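Local coordinates for protein xyloglucanase (Paenibacillus pabuli, PDB 2JEP) that probably hydrolyses the beta-1,4-glucan backbone of xyloglucan from plant cell walls, as a family 5 glycoside hydrolase, at residues D208-T213 with R220-P225; T241-N246 with K257-S262. All coordinates share one frame; numbering follows the deposited sequence.

Interaction 1 (D208-T213 with R220-P225); sequences DTVRQT and RWLLVP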
loop_
_atom_site.group_PDB
_atom_site.type_symbol
_atom_site.label_atom_id
_atom_site.label_comp_id
_atom_site.label_asym_id
_atom_site.label_seq_id
_atom_site.Cartn_x
_atom_site.Cartn_y
_atom_site.Cartn_z
ATOM N N ASP A 208 -17.770 2.683 7.692
ATOM C CA ASP A 208 -19.103 3.246 7.879
ATOM C C ASP A 208 -19.151 4.729 7.533
ATOM O O ASP A 208 -20.144 5.216 6.992
ATOM C CB ASP A 208 -19.560 3.069 9.312
ATOM C CG ASP A 208 -19.762 1.598 9.711
ATOM O OD1 ASP A 208 -19.996 0.746 8.850
ATOM O OD2 ASP A 208 -19.722 1.312 10.918
ATOM N N THR A 209 -18.080 5.459 7.839
ATOM C CA THR A 209 -18.041 6.871 7.507
ATOM C C THR A 209 -18.048 7.075 6.002
ATOM O O THR A 209 -18.793 7.906 5.478
ATOM C CB THR A 209 -16.779 7.532 8.140
ATOM O OG1 THR A 209 -16.855 7.444 9.569
ATOM C CG2 THR A 209 -16.635 8.977 7.742
ATOM N N VAL A 210 -17.201 6.334 5.296
ATOM C CA VAL A 210 -17.150 6.477 3.841
ATOM C C VAL A 210 -18.500 6.154 3.219
ATOM O O VAL A 210 -18.960 6.873 2.316
ATOM C CB VAL A 210 -16.030 5.592 3.243
ATOM C CG1 VAL A 210 -16.189 5.466 1.723
ATOM C CG2 VAL A 210 -14.670 6.162 3.641
ATOM N N ARG A 211 -19.136 5.073 3.663
ATOM C CA ARG A 211 -20.387 4.673 3.029
ATOM C C ARG A 211 -21.458 5.750 3.167
ATOM O O ARG A 211 -22.307 5.869 2.301
ATOM C CB ARG A 211 -20.926 3.380 3.640
ATOM C CG ARG A 211 -20.099 2.132 3.428
ATOM C CD ARG A 211 -19.638 1.922 2.030
ATOM N NE ARG A 211 -18.973 0.652 1.863
ATOM C CZ ARG A 211 -18.244 0.348 0.805
ATOM N NH1 ARG A 211 -18.026 1.258 -0.139
ATOM N NH2 ARG A 211 -17.706 -0.857 0.725
ATOM N N GLN A 212 -21.436 6.493 4.263
ATOM C CA GLN A 212 -22.498 7.472 4.529
ATOM C C GLN A 212 -22.251 8.831 3.875
ATOM O O GLN A 212 -23.067 9.748 4.027
ATOM C CB GLN A 212 -22.710 7.604 6.021
ATOM C CG GLN A 212 -23.238 6.327 6.634
ATOM C CD GLN A 212 -23.352 6.442 8.119
ATOM O OE1 GLN A 212 -22.456 6.026 8.852
ATOM N NE2 GLN A 212 -24.438 7.049 8.579
ATOM N N THR A 213 -21.144 8.973 3.165
ATOM C CA THR A 213 -21.003 10.102 2.304
ATOM C C THR A 213 -21.722 9.779 1.010
ATOM O O THR A 213 -22.198 8.658 0.789
ATOM C CB THR A 213 -19.536 10.491 2.052
ATOM O OG1 THR A 213 -18.862 9.425 1.367
ATOM C CG2 THR A 213 -18.835 10.801 3.380
ATOM N N ARG A 220 -18.070 1.714 -3.569
ATOM C CA ARG A 220 -16.714 1.465 -4.046
ATOM C C ARG A 220 -15.974 0.438 -3.187
ATOM O O ARG A 220 -16.366 0.134 -2.065
ATOM C CB ARG A 220 -15.927 2.755 -4.170
ATOM C CG ARG A 220 -15.354 3.281 -2.893
ATOM C CD ARG A 220 -14.418 4.486 -3.104
ATOM N NE ARG A 220 -15.155 5.652 -3.580
ATOM C CZ ARG A 220 -15.294 6.035 -4.842
ATOM N NH1 ARG A 220 -14.691 5.416 -5.836
ATOM N NH2 ARG A 220 -16.085 7.055 -5.112
ATOM N N TRP A 221 -14.875 -0.077 -3.727
ATOM C CA TRP A 221 -14.009 -0.952 -2.965
ATOM C C TRP A 221 -13.204 -0.172 -1.932
ATOM O O TRP A 221 -12.663 0.904 -2.212
ATOM C CB TRP A 221 -13.064 -1.684 -3.906
ATOM C CG TRP A 221 -13.753 -2.668 -4.773
ATOM C CD1 TRP A 221 -14.259 -2.461 -6.032
ATOM C CD2 TRP A 221 -14.015 -4.029 -4.457
ATOM N NE1 TRP A 221 -14.830 -3.617 -6.496
ATOM C CE2 TRP A 221 -14.698 -4.595 -5.550
ATOM C CE3 TRP A 221 -13.779 -4.817 -3.336
ATOM C CZ2 TRP A 221 -15.107 -5.937 -5.566
ATOM C CZ3 TRP A 221 -14.200 -6.143 -3.354
ATOM C CH2 TRP A 221 -14.855 -6.679 -4.464
ATOM N N LEU A 222 -13.105 -0.754 -0.737
ATOM C CA LEU A 222 -12.363 -0.182 0.375
ATOM C C LEU A 222 -11.347 -1.200 0.866
ATOM O O LEU A 222 -11.690 -2.358 1.100
ATOM C CB LEU A 222 -13.321 0.144 1.512
ATOM C CG LEU A 222 -14.494 1.079 1.175
ATOM C CD1 LEU A 222 -15.373 1.291 2.409
ATOM C CD2 LEU A 222 -14.016 2.385 0.613
ATOM N N LEU A 223 -10.096 -0.761 1.007
ATOM C CA LEU A 223 -8.968 -1.616 1.348
ATOM C C LEU A 223 -8.569 -1.354 2.803
ATOM O O LEU A 223 -8.381 -0.198 3.178
ATOM C CB LEU A 223 -7.803 -1.296 0.409
ATOM C CG LEU A 223 -6.452 -1.981 0.607
ATOM C CD1 LEU A 223 -6.611 -3.491 0.412
ATOM C CD2 LEU A 223 -5.406 -1.442 -0.327
ATOM N N VAL A 224 -8.463 -2.424 3.601
ATOM C CA VAL A 224 -8.133 -2.323 5.010
ATOM C C VAL A 224 -7.003 -3.297 5.350
ATOM O O VAL A 224 -6.993 -4.427 4.868
ATOM C CB VAL A 224 -9.357 -2.572 5.940
ATOM C CG1 VAL A 224 -10.439 -1.547 5.629
ATOM C CG2 VAL A 224 -9.903 -3.997 5.830
ATOM N N PRO A 225 -6.057 -2.866 6.198
ATOM C CA PRO A 225 -5.048 -3.764 6.687
ATOM C C PRO A 225 -5.329 -4.315 8.069
ATOM O O PRO A 225 -6.180 -3.806 8.784
ATOM C CB PRO A 225 -3.832 -2.839 6.777
ATOM C CG PRO A 225 -4.443 -1.560 7.303
ATOM C CD PRO A 225 -5.821 -1.493 6.675
#

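Interaction 2 (T241-N246 with K257-S262); sequences TLPTDN and KRIMIS. With EDO (1,2-ethanediol), chain D.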
loop_
_atom_site.group_PDB
_atom_site.type_symbol
_atom_site.label_atom_id
_atom_site.label_comp_id
_atom_site.label_asym_id
_atom_site.label_seq_id
_atom_site.Cartn_x
_atom_site.Cartn_y
_atom_site.Cartn_z
ATOM N N THR A 241 -10.180 -8.500 13.090
ATOM C CA THR A 241 -11.557 -8.760 12.741
ATOM C C THR A 241 -11.926 -8.074 11.438
ATOM O O THR A 241 -11.412 -7.000 11.125
ATOM C CB THR A 241 -12.549 -8.372 13.851
ATOM O OG1 THR A 241 -12.475 -6.969 14.089
ATOM C CG2 THR A 241 -12.273 -9.157 15.143
ATOM N N LEU A 242 -12.808 -8.703 10.680
ATOM C CA LEU A 242 -13.311 -8.116 9.447
ATOM C C LEU A 242 -14.410 -7.108 9.777
ATOM O O LEU A 242 -15.288 -7.384 10.587
ATOM C CB LEU A 242 -13.850 -9.206 8.512
ATOM C CG LEU A 242 -12.750 -10.076 7.898
ATOM C CD1 LEU A 242 -13.344 -11.411 7.454
ATOM C CD2 LEU A 242 -12.019 -9.350 6.759
ATOM N N PRO A 243 -14.377 -5.925 9.153
ATOM C CA PRO A 243 -15.424 -4.968 9.440
ATOM C C PRO A 243 -16.775 -5.404 8.899
ATOM O O PRO A 243 -16.832 -6.114 7.903
ATOM C CB PRO A 243 -14.959 -3.710 8.711
ATOM C CG PRO A 243 -14.040 -4.165 7.697
ATOM C CD PRO A 243 -13.408 -5.407 8.174
ATOM N N THR A 244 -17.853 -4.963 9.537
ATOM C CA THR A 244 -19.166 -5.057 8.929
ATOM C C THR A 244 -19.282 -3.926 7.902
ATOM O O THR A 244 -18.502 -2.983 7.914
ATOM C CB THR A 244 -20.291 -4.915 9.988
ATOM O OG1 THR A 244 -20.180 -3.653 10.669
ATOM C CG2 THR A 244 -20.224 -6.043 11.025
ATOM N N ASP A 245 -20.271 -4.000 7.024
ATOM C CA ASP A 245 -20.437 -2.968 6.002
ATOM C C ASP A 245 -21.923 -2.719 5.764
ATOM O O ASP A 245 -22.415 -2.748 4.642
ATOM C CB ASP A 245 -19.699 -3.415 4.727
ATOM C CG ASP A 245 -19.421 -2.271 3.749
ATOM O OD1 ASP A 245 -19.729 -1.101 4.045
ATOM O OD2 ASP A 245 -18.870 -2.570 2.674
ATOM N N ASN A 246 -22.623 -2.442 6.860
ATOM C CA ASN A 246 -24.088 -2.382 6.811
ATOM C C ASN A 246 -24.652 -1.108 6.192
ATOM O O ASN A 246 -25.844 -1.051 5.872
ATOM C CB ASN A 246 -24.669 -2.595 8.202
ATOM C CG ASN A 246 -24.391 -3.960 8.749
ATOM O OD1 ASN A 246 -23.991 -4.099 9.937
ATOM N ND2 ASN A 246 -24.590 -4.975 7.937
ATOM N N LYS A 257 -18.539 -9.084 -1.175
ATOM C CA LYS A 257 -17.851 -8.071 -0.376
ATOM C C LYS A 257 -17.490 -6.877 -1.246
ATOM O O LYS A 257 -17.308 -7.022 -2.457
ATOM C CB LYS A 257 -16.555 -8.634 0.217
ATOM C CG LYS A 257 -16.660 -10.029 0.816
ATOM C CD LYS A 257 -17.643 -10.082 1.949
ATOM C CE LYS A 257 -17.670 -11.458 2.613
ATOM N NZ LYS A 257 -18.341 -12.488 1.769
ATOM N N ARG A 258 -17.388 -5.704 -0.625
ATOM C CA ARG A 258 -16.714 -4.573 -1.278
ATOM C C ARG A 258 -15.599 -4.060 -0.367
ATOM O O ARG A 258 -15.310 -2.851 -0.288
ATOM C CB ARG A 258 -17.679 -3.442 -1.666
ATOM C CG ARG A 258 -18.529 -3.789 -2.905
ATOM C CD ARG A 258 -17.679 -3.884 -4.164
ATOM N NE ARG A 258 -18.475 -4.142 -5.361
ATOM C CZ ARG A 258 -18.923 -5.354 -5.706
ATOM N NH1 ARG A 258 -18.641 -6.452 -5.008
ATOM N NH2 ARG A 258 -19.678 -5.470 -6.781
ATOM N N ILE A 259 -14.973 -5.022 0.316
ATOM C CA ILE A 259 -13.801 -4.756 1.146
ATOM C C ILE A 259 -12.680 -5.668 0.684
ATOM O O ILE A 259 -12.911 -6.826 0.347
ATOM C CB ILE A 259 -14.102 -4.943 2.642
ATOM C CG1 ILE A 259 -15.145 -3.917 3.086
ATOM C CG2 ILE A 259 -12.817 -4.810 3.482
ATOM C CD1 ILE A 259 -15.669 -4.162 4.449
ATOM N N MET A 260 -11.476 -5.104 0.608
ATOM C CA MET A 260 -10.251 -5.824 0.244
ATOM C C MET A 260 -9.311 -5.767 1.447
ATOM O O MET A 260 -9.408 -4.839 2.256
ATOM C CB MET A 260 -9.522 -5.131 -0.908
ATOM C CG MET A 260 -10.353 -4.765 -2.091
ATOM S SD MET A 260 -9.386 -3.820 -3.278
ATOM C CE MET A 260 -10.294 -4.139 -4.820
ATOM N N ILE A 261 -8.376 -6.715 1.525
ATOM C CA ILE A 261 -7.444 -6.808 2.647
ATOM C C ILE A 261 -6.023 -6.517 2.175
ATOM O O ILE A 261 -5.570 -7.049 1.169
ATOM C CB ILE A 261 -7.478 -8.201 3.298
ATOM C CG1 ILE A 261 -8.917 -8.631 3.639
ATOM C CG2 ILE A 261 -6.633 -8.242 4.563
ATOM C CD1 ILE A 261 -9.681 -7.671 4.563
ATOM N N SER A 262 -5.347 -5.634 2.914
ATOM C CA SER A 262 -3.981 -5.215 2.608
ATOM C C SER A 262 -2.950 -5.974 3.407
ATOM O O SER A 262 -3.165 -6.195 4.578
ATOM C CB SER A 262 -3.846 -3.752 2.975
ATOM O OG SER A 262 -2.512 -3.314 2.968
HETATM C C1 EDO D . -22.416 -2.667 -7.449
HETATM O O1 EDO D . -21.946 -1.353 -7.117
HETATM C C2 EDO D . -21.976 -2.984 -8.880
HETATM O O2 EDO D . -20.588 -3.379 -8.897
HETATM O O HOH W 1 -18.644 -5.091 1.871
#

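Interaction 1 (D208-T213 with R220-P225)
The guanidinium group of Arg-211 lies with one face against the methyl group CD1 of Leu-222, which sits over the centre of the plane, 3.4 Å from CZ of Arg-211. At the edge of the same group stands the backbone carbonyl of Arg-220. Arg-211 NH1 donates a hydrogen bond of 2.8 Å to Arg-220 O, 161° at the hydrogen, lying in both the guanidinium and the carbonyl plane and directed at a lone pair; Arg-211 NH2 adds a weak second bond to that oxygen. The arginine chain turns at chi2 (-47°) and then runs out straight from helix 193-211, which carries its flat head across to the start of strand 222-225. The contact thus joins the C-terminal part of a barrel helix to the next strand of the (beta/alpha)8, or TIM, barrel.

Next to this polar grip is a small apolar one: Val-210 and Leu-222 meet tip to tip, CG1 of the former 3.9 Å from CD2 of the latter. Leu-222 thus serves two partners with its two methyl groups, and Phe-177 of the adjoining strand packs on both Val-210 and Leu-222.

A leucine in place of Arg-211 would probably leave Arg-220 O without its charged donor and the carboxylate of Asp-245, which is salt-bridged to the arginine, without a mate. The chemistry illustrates how a buried arginine can be accommodated: its N-H groups are spent on the carbonyl oxygens of Arg-220 and Asn-217 and on the carboxylate of Asp-245, while a face rests on hydrocarbon, and the charge is probably balanced by Asp-245.

Interaction 2 (T241-N246 with K257-S262)
Two apolar pairs form the hydrophobic part of the contact between the loop 241-246 and the strand residues of 257-262. Pro-243 puts ring atom CG 3.6 Å from CD1 of Ile-259, the proline ring meeting the isoleucine chain at a slant. Farther along the strand, CD2 of Leu-242 reaches CD1 of Ile-261, also at 3.6 Å, with the two side chains crossing at about a right angle. Ile-259 is extended (chi2 170°), which sends CD1 out to the loop; its contacts described here belong to one of two modelled conformers.

Asp-245 belongs to both kinds of interaction. Its carboxylate passes alongside Ile-259, OD2 of Asp-245 lying 4.0 Å from CG1 of Ile-259, in van der Waals contact. Polar linkage across the two segments runs through one water, which donates to Asp-245 OD2 at 2.7 Å and accepts from Arg-258 N at 2.9 Å. The carboxylate reaches this position with CG anti to the backbone N (chi1 -162°), and there OD2 also forms a salt bridge with Arg-211, its strongest polar partner.

The Arg-258 side chain bends away from the loop. Arg-258 NH1 bonds back to Lys-257 O at 2.9 Å, approaching from above the carbonyl plane, and also to Gln-256 OE1, while NH2 holds O2 of an ethanediol, probably a crystallisation additive, at the guanidinium edge.

Within the fold, the loop covers the outer side of strand 259-265: Pro-243 and Asp-245 also touch Val-207 of helix 193-211, Leu-242 and Ile-261 share Phe-312 of helix 298-313, and Ile-259 and Ile-261 both pack on Val-224 of strand 222-225.

Overall arrangement
Along the chain the two contacts follow one another, interaction 1 first, yet their centres lie only about 9 Å apart. Both reach the eight-stranded parallel barrel of this TIM-barrel hydrolase, in which strands 222-225 and 259-265 are neighbours, joined by probable backbone hydrogen bonds such as Leu-222 O to Met-260 N at 2.8 Å. In interaction 1 helix 193-211 packs on the strand that follows it; in interaction 2 a loop following helix 231-235 packs on the next strand. The salt bridge from Arg-211 to Asp-245 joins the two contacts outside the sheet, so one short sector of the barrel wall is bound together by backbone and side chains alike.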